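Local coordinates for protein lectin (Trichosanthes anguina, PDB 4HR6) that binds galactose through ricin-type beta-trefoil domains and, as a nontoxic homologue of type II ribosome-inactivating proteins, probably recognises galactose-bearing glycans, at residues S141-A152 with E162-W173; R232-S240 with I247-Q258. All blocks are in the same frame, centred on the assembly; numbering follows the deposited sequence.

Contact 1. Residues S141-A152 with E162-W173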
loop_
_atom_site.group_PDB
_atom_site.type_symbol
_atom_site.label_atom_id
_atom_site.label_comp_id
_atom_site.label_asym_id
_atom_site.label_seq_id
_atom_site.Cartn_x
_atom_site.Cartn_y
_atom_site.Cartn_z
ATOM N N SER C 141 -13.104 2.724 0.885
ATOM C CA SER C 141 -13.562 3.391 -0.330
ATOM C C SER C 141 -12.471 3.305 -1.348
ATOM O O SER C 141 -11.301 3.138 -0.999
ATOM C CB SER C 141 -13.870 4.865 -0.072
ATOM O OG SER C 141 -14.781 4.995 0.997
ATOM N N ILE C 142 -12.854 3.400 -2.616
ATOM C CA ILE C 142 -11.902 3.412 -3.696
ATOM C C ILE C 142 -12.032 4.753 -4.390
ATOM O O ILE C 142 -13.106 5.079 -4.920
ATOM C CB ILE C 142 -12.153 2.276 -4.683
ATOM C CG1 ILE C 142 -12.085 0.943 -3.958
ATOM C CG2 ILE C 142 -11.139 2.332 -5.806
ATOM C CD1 ILE C 142 -12.522 -0.242 -4.802
ATOM N N VAL C 143 -10.933 5.520 -4.387
ATOM C CA VAL C 143 -10.936 6.910 -4.812
ATOM C C VAL C 143 -10.199 7.019 -6.130
ATOM O O VAL C 143 -9.121 6.490 -6.277
ATOM C CB VAL C 143 -10.279 7.821 -3.748
ATOM C CG1 VAL C 143 -10.380 9.292 -4.140
ATOM C CG2 VAL C 143 -10.932 7.604 -2.390
ATOM N N GLY C 144 -10.804 7.701 -7.094
ATOM C CA GLY C 144 -10.236 7.853 -8.417
ATOM C C GLY C 144 -10.036 9.322 -8.674
ATOM O O GLY C 144 -10.003 10.127 -7.727
ATOM N N LEU C 145 -9.897 9.687 -9.945
ATOM C CA LEU C 145 -9.514 11.050 -10.261
ATOM C C LEU C 145 -10.571 12.051 -9.807
ATOM O O LEU C 145 -11.741 11.707 -9.585
ATOM C CB LEU C 145 -9.160 11.230 -11.735
ATOM C CG LEU C 145 -10.257 11.610 -12.710
ATOM C CD1 LEU C 145 -9.623 11.932 -14.059
ATOM C CD2 LEU C 145 -11.278 10.483 -12.791
ATOM N N ASP C 146 -10.107 13.280 -9.601
ATOM C CA ASP C 146 -10.927 14.371 -9.101
ATOM C C ASP C 146 -11.420 14.063 -7.703
ATOM O O ASP C 146 -12.393 14.652 -7.237
ATOM C CB ASP C 146 -12.109 14.637 -10.062
ATOM C CG ASP C 146 -12.428 16.120 -10.215
ATOM O OD1 ASP C 146 -11.550 16.964 -9.915
ATOM O OD2 ASP C 146 -13.553 16.446 -10.654
ATOM N N ASP C 147 -10.737 13.148 -7.024
ATOM C CA ASP C 147 -11.116 12.733 -5.670
ATOM C C ASP C 147 -12.538 12.227 -5.532
ATOM O O ASP C 147 -13.173 12.395 -4.480
ATOM C CB ASP C 147 -10.875 13.876 -4.696
ATOM C CG ASP C 147 -9.500 14.417 -4.818
ATOM O OD1 ASP C 147 -8.564 13.650 -4.513
ATOM O OD2 ASP C 147 -9.361 15.569 -5.259
ATOM N N MET C 148 -13.015 11.560 -6.572
ATOM C CA MET C 148 -14.342 10.961 -6.538
ATOM C C MET C 148 -14.267 9.483 -6.182
ATOM O O MET C 148 -13.245 8.845 -6.417
ATOM C CB MET C 148 -15.015 11.178 -7.874
ATOM C CG MET C 148 -15.374 12.635 -8.071
ATOM S SD MET C 148 -16.260 12.909 -9.598
ATOM C CE MET C 148 -17.925 12.479 -9.093
ATOM N N CYS C 149 -15.356 8.966 -5.611
ATOM C CA CYS C 149 -15.436 7.618 -5.046
ATOM C C CYS C 149 -16.258 6.663 -5.930
ATOM O O CYS C 149 -17.324 7.044 -6.430
ATOM C CB CYS C 149 -16.116 7.673 -3.679
ATOM S SG CYS C 149 -15.112 8.235 -2.270
ATOM N N LEU C 150 -15.784 5.424 -6.096
ATOM C CA LEU C 150 -16.568 4.369 -6.747
ATOM C C LEU C 150 -17.829 4.087 -5.964
ATOM O O LEU C 150 -17.783 3.821 -4.763
ATOM C CB LEU C 150 -15.806 3.050 -6.847
ATOM C CG LEU C 150 -14.953 2.743 -8.068
ATOM C CD1 LEU C 150 -14.548 1.282 -7.960
ATOM C CD2 LEU C 150 -15.664 2.987 -9.386
ATOM N N GLU C 151 -18.964 4.134 -6.660
ATOM C CA GLU C 151 -20.244 3.833 -6.044
ATOM C C GLU C 151 -20.971 2.668 -6.753
ATOM O O GLU C 151 -20.947 2.544 -7.987
ATOM C CB GLU C 151 -21.115 5.082 -6.027
ATOM C CG GLU C 151 -22.286 4.976 -5.069
ATOM C CD GLU C 151 -23.039 6.276 -4.947
ATOM O OE1 GLU C 151 -22.470 7.237 -4.398
ATOM O OE2 GLU C 151 -24.194 6.335 -5.410
ATOM N N ALA C 152 -21.576 1.806 -5.947
ATOM C CA ALA C 152 -22.456 0.753 -6.444
ATOM C C ALA C 152 -23.822 1.397 -6.677
ATOM O O ALA C 152 -24.488 1.802 -5.714
ATOM C CB ALA C 152 -22.573 -0.387 -5.435
ATOM N N GLU C 162 -18.966 8.802 -8.129
ATOM C CA GLU C 162 -19.799 9.825 -7.545
ATOM C C GLU C 162 -18.928 10.600 -6.556
ATOM O O GLU C 162 -17.802 10.199 -6.268
ATOM C CB GLU C 162 -20.983 9.173 -6.836
ATOM C CG GLU C 162 -21.994 8.550 -7.799
ATOM C CD GLU C 162 -22.777 9.591 -8.600
ATOM O OE1 GLU C 162 -23.074 9.342 -9.790
ATOM O OE2 GLU C 162 -23.085 10.668 -8.045
ATOM N N GLU C 163 -19.449 11.717 -6.065
ATOM C CA GLU C 163 -18.789 12.490 -5.041
ATOM C C GLU C 163 -18.771 11.659 -3.769
ATOM O O GLU C 163 -19.795 11.092 -3.378
ATOM C CB GLU C 163 -19.535 13.805 -4.784
ATOM C CG GLU C 163 -18.647 14.953 -4.329
ATOM C CD GLU C 163 -17.846 15.574 -5.467
ATOM O OE1 GLU C 163 -16.622 15.769 -5.299
ATOM O OE2 GLU C 163 -18.434 15.868 -6.531
ATOM N N CYS C 164 -17.616 11.610 -3.113
ATOM C CA CYS C 164 -17.476 10.869 -1.869
ATOM C C CYS C 164 -18.348 11.443 -0.784
ATOM O O CYS C 164 -18.420 12.658 -0.629
ATOM C CB CYS C 164 -16.024 10.894 -1.383
ATOM S SG CYS C 164 -14.879 10.210 -2.578
ATOM N N VAL C 165 -18.984 10.560 -0.019
ATOM C CA VAL C 165 -19.815 10.957 1.107
ATOM C C VAL C 165 -19.520 9.991 2.252
ATOM O O VAL C 165 -19.862 8.810 2.167
ATOM C CB VAL C 165 -21.321 10.910 0.767
ATOM C CG1 VAL C 165 -22.134 11.529 1.898
ATOM C CG2 VAL C 165 -21.607 11.612 -0.555
ATOM N N PRO C 166 -18.871 10.479 3.321
ATOM C CA PRO C 166 -18.453 9.550 4.372
ATOM C C PRO C 166 -19.622 8.739 4.915
ATOM O O PRO C 166 -20.723 9.270 5.070
ATOM C CB PRO C 166 -17.872 10.468 5.463
ATOM C CG PRO C 166 -18.351 11.841 5.136
ATOM C CD PRO C 166 -18.533 11.877 3.648
ATOM N N ASN C 167 -19.376 7.459 5.173
ATOM C CA ASN C 167 -20.389 6.542 5.694
ATOM C C ASN C 167 -21.533 6.207 4.727
ATOM O O ASN C 167 -22.524 5.616 5.148
ATOM C CB ASN C 167 -20.978 7.060 7.019
ATOM C CG ASN C 167 -19.917 7.335 8.069
ATOM O OD1 ASN C 167 -18.874 6.676 8.102
ATOM N ND2 ASN C 167 -20.184 8.306 8.945
ATOM N N LYS C 168 -21.419 6.577 3.452
ATOM C CA LYS C 168 -22.406 6.156 2.460
ATOM C C LYS C 168 -22.152 4.685 2.114
ATOM O O LYS C 168 -21.055 4.314 1.672
ATOM C CB LYS C 168 -22.367 7.016 1.198
ATOM C CG LYS C 168 -23.579 6.774 0.310
ATOM C CD LYS C 168 -23.545 7.579 -0.972
ATOM C CE LYS C 168 -24.805 7.342 -1.792
ATOM N NZ LYS C 168 -24.970 8.400 -2.826
ATOM N N ARG C 169 -23.180 3.864 2.316
ATOM C CA ARG C 169 -23.052 2.407 2.288
ATOM C C ARG C 169 -22.651 1.903 0.915
ATOM O O ARG C 169 -21.899 0.946 0.804
ATOM C CB ARG C 169 -24.365 1.749 2.736
ATOM C CG ARG C 169 -24.785 2.084 4.165
ATOM C CD ARG C 169 -24.331 1.037 5.177
ATOM N NE ARG C 169 -22.938 0.627 4.981
ATOM C CZ ARG C 169 -22.376 -0.443 5.543
ATOM N NH1 ARG C 169 -23.066 -1.221 6.374
ATOM N NH2 ARG C 169 -21.105 -0.732 5.283
ATOM N N GLU C 170 -23.119 2.587 -0.118
ATOM C CA GLU C 170 -22.900 2.170 -1.508
ATOM C C GLU C 170 -21.474 2.429 -1.977
ATOM O O GLU C 170 -21.079 1.957 -3.040
ATOM C CB GLU C 170 -23.852 2.919 -2.458
ATOM C CG GLU C 170 -25.336 2.599 -2.306
ATOM C CD GLU C 170 -25.982 3.244 -1.094
ATOM O OE1 GLU C 170 -25.544 4.335 -0.677
ATOM O OE2 GLU C 170 -26.936 2.652 -0.551
ATOM N N GLN C 171 -20.736 3.222 -1.201
ATOM C CA GLN C 171 -19.351 3.589 -1.502
ATOM C C GLN C 171 -18.333 2.730 -0.738
ATOM O O GLN C 171 -17.130 2.978 -0.821
ATOM C CB GLN C 171 -19.140 5.085 -1.214
ATOM C CG GLN C 171 -19.949 5.976 -2.157
ATOM C CD GLN C 171 -19.548 7.439 -2.121
ATOM O OE1 GLN C 171 -18.915 7.898 -1.172
ATOM N NE2 GLN C 171 -19.928 8.187 -3.164
ATOM N N SER C 172 -18.816 1.708 -0.031
ATOM C CA SER C 172 -17.960 0.849 0.778
ATOM C C SER C 172 -17.777 -0.523 0.132
ATOM O O SER C 172 -18.756 -1.213 -0.216
ATOM C CB SER C 172 -18.511 0.727 2.197
ATOM O OG SER C 172 -17.760 -0.212 2.948
ATOM N N TRP C 173 -16.510 -0.898 -0.027
ATOM C CA TRP C 173 -16.099 -2.102 -0.741
ATOM C C TRP C 173 -15.269 -2.996 0.158
ATOM O O TRP C 173 -14.557 -2.519 1.064
ATOM C CB TRP C 173 -15.295 -1.717 -1.974
ATOM C CG TRP C 173 -16.063 -0.807 -2.875
ATOM C CD1 TRP C 173 -16.043 0.552 -2.881
ATOM C CD2 TRP C 173 -17.003 -1.201 -3.878
ATOM N NE1 TRP C 173 -16.900 1.039 -3.841
ATOM C CE2 TRP C 173 -17.507 -0.019 -4.467
ATOM C CE3 TRP C 173 -17.470 -2.438 -4.337
ATOM C CZ2 TRP C 173 -18.454 -0.041 -5.496
ATOM C CZ3 TRP C 173 -18.404 -2.461 -5.366
ATOM C CH2 TRP C 173 -18.889 -1.268 -5.931
HETATM O O HOH W 1 -15.765 4.028 -2.747
HETATM O O HOH W 2 -15.477 13.744 -3.765
#
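C149 and C164 are covalently joined, SG to SG 2.0 Å with a disulfide torsion of 104°, at the open end of the hairpin of strands 148-153 and 158-163 in the ricin-type beta-trefoil domain. Beside the disulfide, C149 and E162 form an antiparallel hydrogen-bonded pair: C149 N gives to E162 O and E162 N to C149 O, the latter nearly straight. The other backbone bond, A152 N to E170 O, ties the strand to the 3-10 segment 169-171.

The polar side chains gather on E151. Its CG stands anti to the backbone N (chi1 -164°) and the chain runs on extended, so the carboxylate reaches K168 and Q171. K168 NZ lies 3.2 Å from E151 OE1 in a salt bridge, approaching from above the carboxylate plane, while Q171 NE2 takes the anti lone pair of that same oxygen at 3.0 Å. Q171 also gives NE2 to E163 O and accepts V165 N on OE1; three bonds thus fix the amide's rotation, two of them tying it to the backbone on either side of C164. D147 makes a salt bridge with K14 of another chain.

W173 serves both kinds of contact. Its NE1 gives a hydrogen bond of 3.1 Å to L150 O, which lies in the indole plane, though the donor stands 57° out of the carbonyl plane. I142 CD1 covers one ring face, and A152 CB meets CH2. M148 CE lies 3.3 Å from E162 C. A water bridges I142 N, L150 O and Q171 O.

Around these residues, W260 touches I142 and L150, while I181 and V183 of strand 181-183 and I206 of strand 201-208 pack on W173.

Contact 2. Residues R232-S240 with I247-Q258. With AMG (methyl alpha-D-galactopyranoside), chain E.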
loop_
_atom_site.group_PDB
_atom_site.type_symbol
_atom_site.label_atom_id
_atom_site.label_comp_id
_atom_site.label_asym_id
_atom_site.label_seq_id
_atom_site.Cartn_x
_atom_site.Cartn_y
_atom_site.Cartn_z
ATOM N N ARG C 232 -1.439 -7.553 -18.967
ATOM C CA ARG C 232 -2.135 -6.867 -17.875
ATOM C C ARG C 232 -3.024 -5.727 -18.372
ATOM O O ARG C 232 -2.626 -4.968 -19.248
ATOM C CB ARG C 232 -1.088 -6.317 -16.890
ATOM C CG ARG C 232 -1.636 -5.490 -15.737
ATOM C CD ARG C 232 -0.533 -5.079 -14.780
ATOM N NE ARG C 232 0.366 -4.058 -15.328
ATOM C CZ ARG C 232 0.354 -2.755 -15.018
ATOM N NH1 ARG C 232 -0.527 -2.243 -14.154
ATOM N NH2 ARG C 232 1.242 -1.942 -15.587
ATOM N N LEU C 233 -4.219 -5.607 -17.793
ATOM C CA LEU C 233 -5.110 -4.469 -18.050
ATOM C C LEU C 233 -5.511 -3.778 -16.739
ATOM O O LEU C 233 -5.620 -4.427 -15.696
ATOM C CB LEU C 233 -6.381 -4.918 -18.782
ATOM C CG LEU C 233 -6.246 -5.757 -20.061
ATOM C CD1 LEU C 233 -7.611 -6.310 -20.467
ATOM C CD2 LEU C 233 -5.618 -4.956 -21.192
ATOM N N ALA C 234 -5.786 -2.472 -16.830
ATOM C CA ALA C 234 -6.103 -1.627 -15.676
ATOM C C ALA C 234 -7.498 -1.025 -15.743
ATOM O O ALA C 234 -7.984 -0.656 -16.802
ATOM C CB ALA C 234 -5.100 -0.497 -15.602
ATOM N N MET C 235 -8.113 -0.898 -14.582
ATOM C CA MET C 235 -9.345 -0.165 -14.407
ATOM C C MET C 235 -9.094 1.298 -14.802
ATOM O O MET C 235 -8.021 1.855 -14.547
ATOM C CB MET C 235 -9.793 -0.298 -12.954
ATOM C CG MET C 235 -11.260 -0.053 -12.720
ATOM S SD MET C 235 -11.830 -0.578 -11.094
ATOM C CE MET C 235 -11.576 -2.337 -11.186
ATOM N N ASP C 236 -10.079 1.905 -15.460
ATOM C CA ASP C 236 -9.849 3.115 -16.248
ATOM C C ASP C 236 -11.161 3.879 -16.398
ATOM O O ASP C 236 -12.180 3.308 -16.800
ATOM C CB ASP C 236 -9.261 2.719 -17.615
ATOM C CG ASP C 236 -9.154 3.888 -18.603
ATOM O OD1 ASP C 236 -8.201 3.921 -19.421
ATOM O OD2 ASP C 236 -10.027 4.759 -18.578
ATOM N N VAL C 237 -11.120 5.164 -16.054
ATOM C CA VAL C 237 -12.245 6.067 -16.216
ATOM C C VAL C 237 -12.245 6.542 -17.668
ATOM O O VAL C 237 -11.322 7.241 -18.103
ATOM C CB VAL C 237 -12.173 7.279 -15.259
ATOM C CG1 VAL C 237 -13.438 8.130 -15.374
ATOM C CG2 VAL C 237 -11.988 6.822 -13.814
ATOM N N ALA C 238 -13.276 6.136 -18.413
ATOM C CA ALA C 238 -13.350 6.357 -19.865
ATOM C C ALA C 238 -13.209 7.828 -20.229
ATOM O O ALA C 238 -13.962 8.665 -19.714
ATOM C CB ALA C 238 -14.669 5.815 -20.402
ATOM N N ARG C 239 -12.233 8.128 -21.088
ATOM C CA ARG C 239 -12.007 9.481 -21.629
ATOM C C ARG C 239 -11.635 10.514 -20.565
ATOM O O ARG C 239 -11.791 11.710 -20.787
ATOM N N SER C 240 -11.142 10.045 -19.417
ATOM C CA SER C 240 -10.994 10.869 -18.212
ATOM C C SER C 240 -12.251 11.704 -17.958
ATOM O O SER C 240 -12.163 12.838 -17.487
ATOM C CB SER C 240 -9.761 11.775 -18.314
ATOM O OG SER C 240 -8.622 11.035 -18.723
ATOM N N ILE C 247 -16.769 2.928 -16.304
ATOM C CA ILE C 247 -15.471 2.372 -15.930
ATOM C C ILE C 247 -15.174 1.197 -16.857
ATOM O O ILE C 247 -15.972 0.266 -16.961
ATOM C CB ILE C 247 -15.460 1.870 -14.470
ATOM C CG1 ILE C 247 -15.977 2.952 -13.521
ATOM C CG2 ILE C 247 -14.057 1.397 -14.074
ATOM C CD1 ILE C 247 -15.255 4.279 -13.664
ATOM N N ILE C 248 -14.028 1.250 -17.526
ATOM C CA ILE C 248 -13.632 0.219 -18.463
ATOM C C ILE C 248 -12.301 -0.425 -18.063
ATOM O O ILE C 248 -11.620 0.060 -17.161
ATOM C CB ILE C 248 -13.513 0.785 -19.899
ATOM C CG1 ILE C 248 -12.353 1.777 -20.012
ATOM C CG2 ILE C 248 -14.828 1.437 -20.317
ATOM C CD1 ILE C 248 -12.084 2.265 -21.420
ATOM N N LEU C 249 -11.945 -1.497 -18.773
ATOM C CA LEU C 249 -10.708 -2.237 -18.583
ATOM C C LEU C 249 -9.802 -1.996 -19.778
ATOM O O LEU C 249 -10.073 -2.464 -20.874
ATOM C CB LEU C 249 -11.016 -3.728 -18.446
ATOM C CG LEU C 249 -9.877 -4.662 -18.036
ATOM C CD1 LEU C 249 -9.279 -4.252 -16.699
ATOM C CD2 LEU C 249 -10.403 -6.083 -17.951
ATOM N N HIS C 250 -8.711 -1.278 -19.554
ATOM C CA HIS C 250 -7.937 -0.690 -20.633
ATOM C C HIS C 250 -6.478 -1.111 -20.574
ATOM O O HIS C 250 -6.015 -1.629 -19.571
ATOM C CB HIS C 250 -8.055 0.834 -20.520
ATOM C CG HIS C 250 -7.599 1.575 -21.734
ATOM N ND1 HIS C 250 -6.293 1.976 -21.913
ATOM C CD2 HIS C 250 -8.276 2.004 -22.823
ATOM C CE1 HIS C 250 -6.184 2.615 -23.064
ATOM N NE2 HIS C 250 -7.372 2.646 -23.635
ATOM N N ARG C 251 -5.768 -0.897 -21.673
ATOM C CA ARG C 251 -4.315 -0.997 -21.704
ATOM C C ARG C 251 -3.713 -0.071 -20.633
ATOM O O ARG C 251 -4.140 1.078 -20.510
ATOM C CB ARG C 251 -3.817 -0.576 -23.089
ATOM C CG ARG C 251 -2.365 -0.887 -23.385
ATOM C CD ARG C 251 -1.960 -0.357 -24.756
ATOM N NE ARG C 251 -0.830 -1.110 -25.304
ATOM C CZ ARG C 251 -0.927 -2.221 -26.041
ATOM N NH1 ARG C 251 -2.109 -2.741 -26.362
ATOM N NH2 ARG C 251 0.179 -2.819 -26.469
ATOM N N PRO C 252 -2.720 -0.556 -19.861
ATOM C CA PRO C 252 -2.135 0.281 -18.805
ATOM C C PRO C 252 -1.228 1.384 -19.339
ATOM O O PRO C 252 -0.345 1.122 -20.157
ATOM C CB PRO C 252 -1.315 -0.716 -17.972
ATOM C CG PRO C 252 -1.705 -2.074 -18.451
ATOM C CD PRO C 252 -2.104 -1.893 -19.879
ATOM N N HIS C 253 -1.460 2.616 -18.901
ATOM C CA HIS C 253 -0.559 3.731 -19.251
ATOM C C HIS C 253 -0.205 4.640 -18.064
ATOM O O HIS C 253 0.624 5.537 -18.204
ATOM C CB HIS C 253 -1.105 4.562 -20.437
ATOM C CG HIS C 253 -2.527 5.004 -20.274
ATOM N ND1 HIS C 253 -2.971 5.708 -19.176
ATOM C CD2 HIS C 253 -3.605 4.855 -21.080
ATOM C CE1 HIS C 253 -4.259 5.968 -19.305
ATOM N NE2 HIS C 253 -4.668 5.465 -20.456
ATOM N N GLY C 254 -0.834 4.420 -16.913
ATOM C CA GLY C 254 -0.451 5.114 -15.687
ATOM C C GLY C 254 -0.847 6.576 -15.543
ATOM O O GLY C 254 -0.340 7.262 -14.663
ATOM N N ASP C 255 -1.770 7.052 -16.373
ATOM C CA ASP C 255 -2.255 8.422 -16.273
ATOM C C ASP C 255 -3.328 8.507 -15.175
ATOM O O ASP C 255 -3.717 7.496 -14.590
ATOM C CB ASP C 255 -2.795 8.908 -17.626
ATOM C CG ASP C 255 -2.680 10.429 -17.799
ATOM O OD1 ASP C 255 -2.667 11.165 -16.785
ATOM O OD2 ASP C 255 -2.602 10.891 -18.952
ATOM N N LEU C 256 -3.812 9.716 -14.917
ATOM C CA LEU C 256 -4.643 10.000 -13.750
ATOM C C LEU C 256 -5.959 9.236 -13.726
ATOM O O LEU C 256 -6.480 8.912 -12.644
ATOM C CB LEU C 256 -4.930 11.496 -13.666
ATOM C CG LEU C 256 -3.733 12.451 -13.576
ATOM C CD1 LEU C 256 -4.233 13.883 -13.696
ATOM C CD2 LEU C 256 -2.959 12.259 -12.281
ATOM N N ASN C 257 -6.505 8.959 -14.908
ATOM C CA ASN C 257 -7.751 8.203 -15.005
ATOM C C ASN C 257 -7.576 6.705 -14.714
ATOM O O ASN C 257 -8.576 5.981 -14.628
ATOM C CB ASN C 257 -8.432 8.407 -16.370
ATOM C CG ASN C 257 -7.569 7.950 -17.522
ATOM O OD1 ASN C 257 -6.349 8.087 -17.480
ATOM N ND2 ASN C 257 -8.192 7.389 -18.551
ATOM N N GLN C 258 -6.322 6.259 -14.556
ATOM C CA GLN C 258 -6.004 4.880 -14.138
ATOM C C GLN C 258 -5.355 4.782 -12.734
ATOM O O GLN C 258 -4.887 3.703 -12.319
ATOM C CB GLN C 258 -5.086 4.222 -15.172
ATOM C CG GLN C 258 -5.808 3.778 -16.422
ATOM C CD GLN C 258 -4.893 3.113 -17.426
ATOM O OE1 GLN C 258 -3.712 2.903 -17.165
ATOM N NE2 GLN C 258 -5.437 2.788 -18.598
HETATM C C1 AMG E . -8.440 7.783 -24.014
HETATM C C2 AMG E . -7.873 7.616 -22.603
HETATM C C3 AMG E . -7.828 6.138 -22.198
HETATM C C4 AMG E . -9.205 5.510 -22.380
HETATM C C5 AMG E . -9.755 5.806 -23.785
HETATM C C6 AMG E . -11.187 5.313 -23.976
HETATM C C7 AMG E . -7.485 7.890 -26.195
HETATM O O1 AMG E . -7.587 7.152 -24.980
HETATM O O2 AMG E . -6.569 8.200 -22.568
HETATM O O3 AMG E . -7.411 5.978 -20.834
HETATM O O4 AMG E . -10.081 6.011 -21.362
HETATM O O5 AMG E . -9.742 7.209 -24.049
HETATM O O6 AMG E . -11.437 5.179 -25.382
HETATM O O HOH W 3 -6.089 1.240 -12.793
HETATM O O HOH W 4 -6.046 9.120 -20.049
#
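Strands 234-237 and 247-250 pair antiparallel, their axes 4.6 Å apart at closest approach and 135° between directions, with A234 bonded both ways to H250 and I248 N to D236 O. This hairpin of the ricin-type beta-trefoil, with the loop and 3-10 segment that follow it, builds a galactoside site, occupied here by methyl alpha-D-galactopyranoside.

A234, D236, I248 and H250 share one face; M235, V237, I247 and L249 share the other. On the latter, M235 CG presses tightly on I247 CG2 at 3.4 Å; just before the strand, L233 crosses L249 at about a right angle. Beyond the strand pair, P252 CB sits over one face of the R232 guanidinium, whose NH1 makes a salt bridge to D222 and a hydrogen bond to S226.

D236 is central to the sugar side. A chi1 of 172° swings its carboxylate clear of its own amide N and out to the sugar, accepting sugar O3 on OD1 and sugar O4 on OD2. Q258 is the second shell: its NE2 meets D236 OD1 at 3.1 Å on the anti side and also reaches R251 O, while Q258 OE1 takes the N-H groups of H253 and G254. The amide thus joins the aspartate to the loop carrying H253.

N257 hands one N-H to V237 O, which lies in its amide plane, and its backbone O accepts V237 N. H250 spreads a ring face under sugar C3 and C4, its ND1 held by R251 O. R239 N gives to sugar O4 at 3.0 Å (161° at the hydrogen), and D199 adds a further bond. Sugar O3 also receives H253 NE2 and N257 ND2, each 2.8 Å away.

How the contacts relate
From the N terminus, the chain reaches contact 1 first: strand 148-153 turns back through strand 158-163, and residues 162-173 close the loop onto 141-152. Contact 2 opens only after that, when 247-258 folds back on 232-240 over a six-residue connection, so the two loops run in series and neither nests in nor crosses the other. Their centres lie about 18 Å apart within the same ricin-type lectin region, yet they touch. L145, in the loop between strands 138-143 and 148-153, bridges the gap, its CD2 lying 3.9 Å from V237 CG2 and its CB packing on L256 O. Hairpin 148-163 packs on the sugar-binding hairpin through L150 and M159 with I247 and L161 with V237.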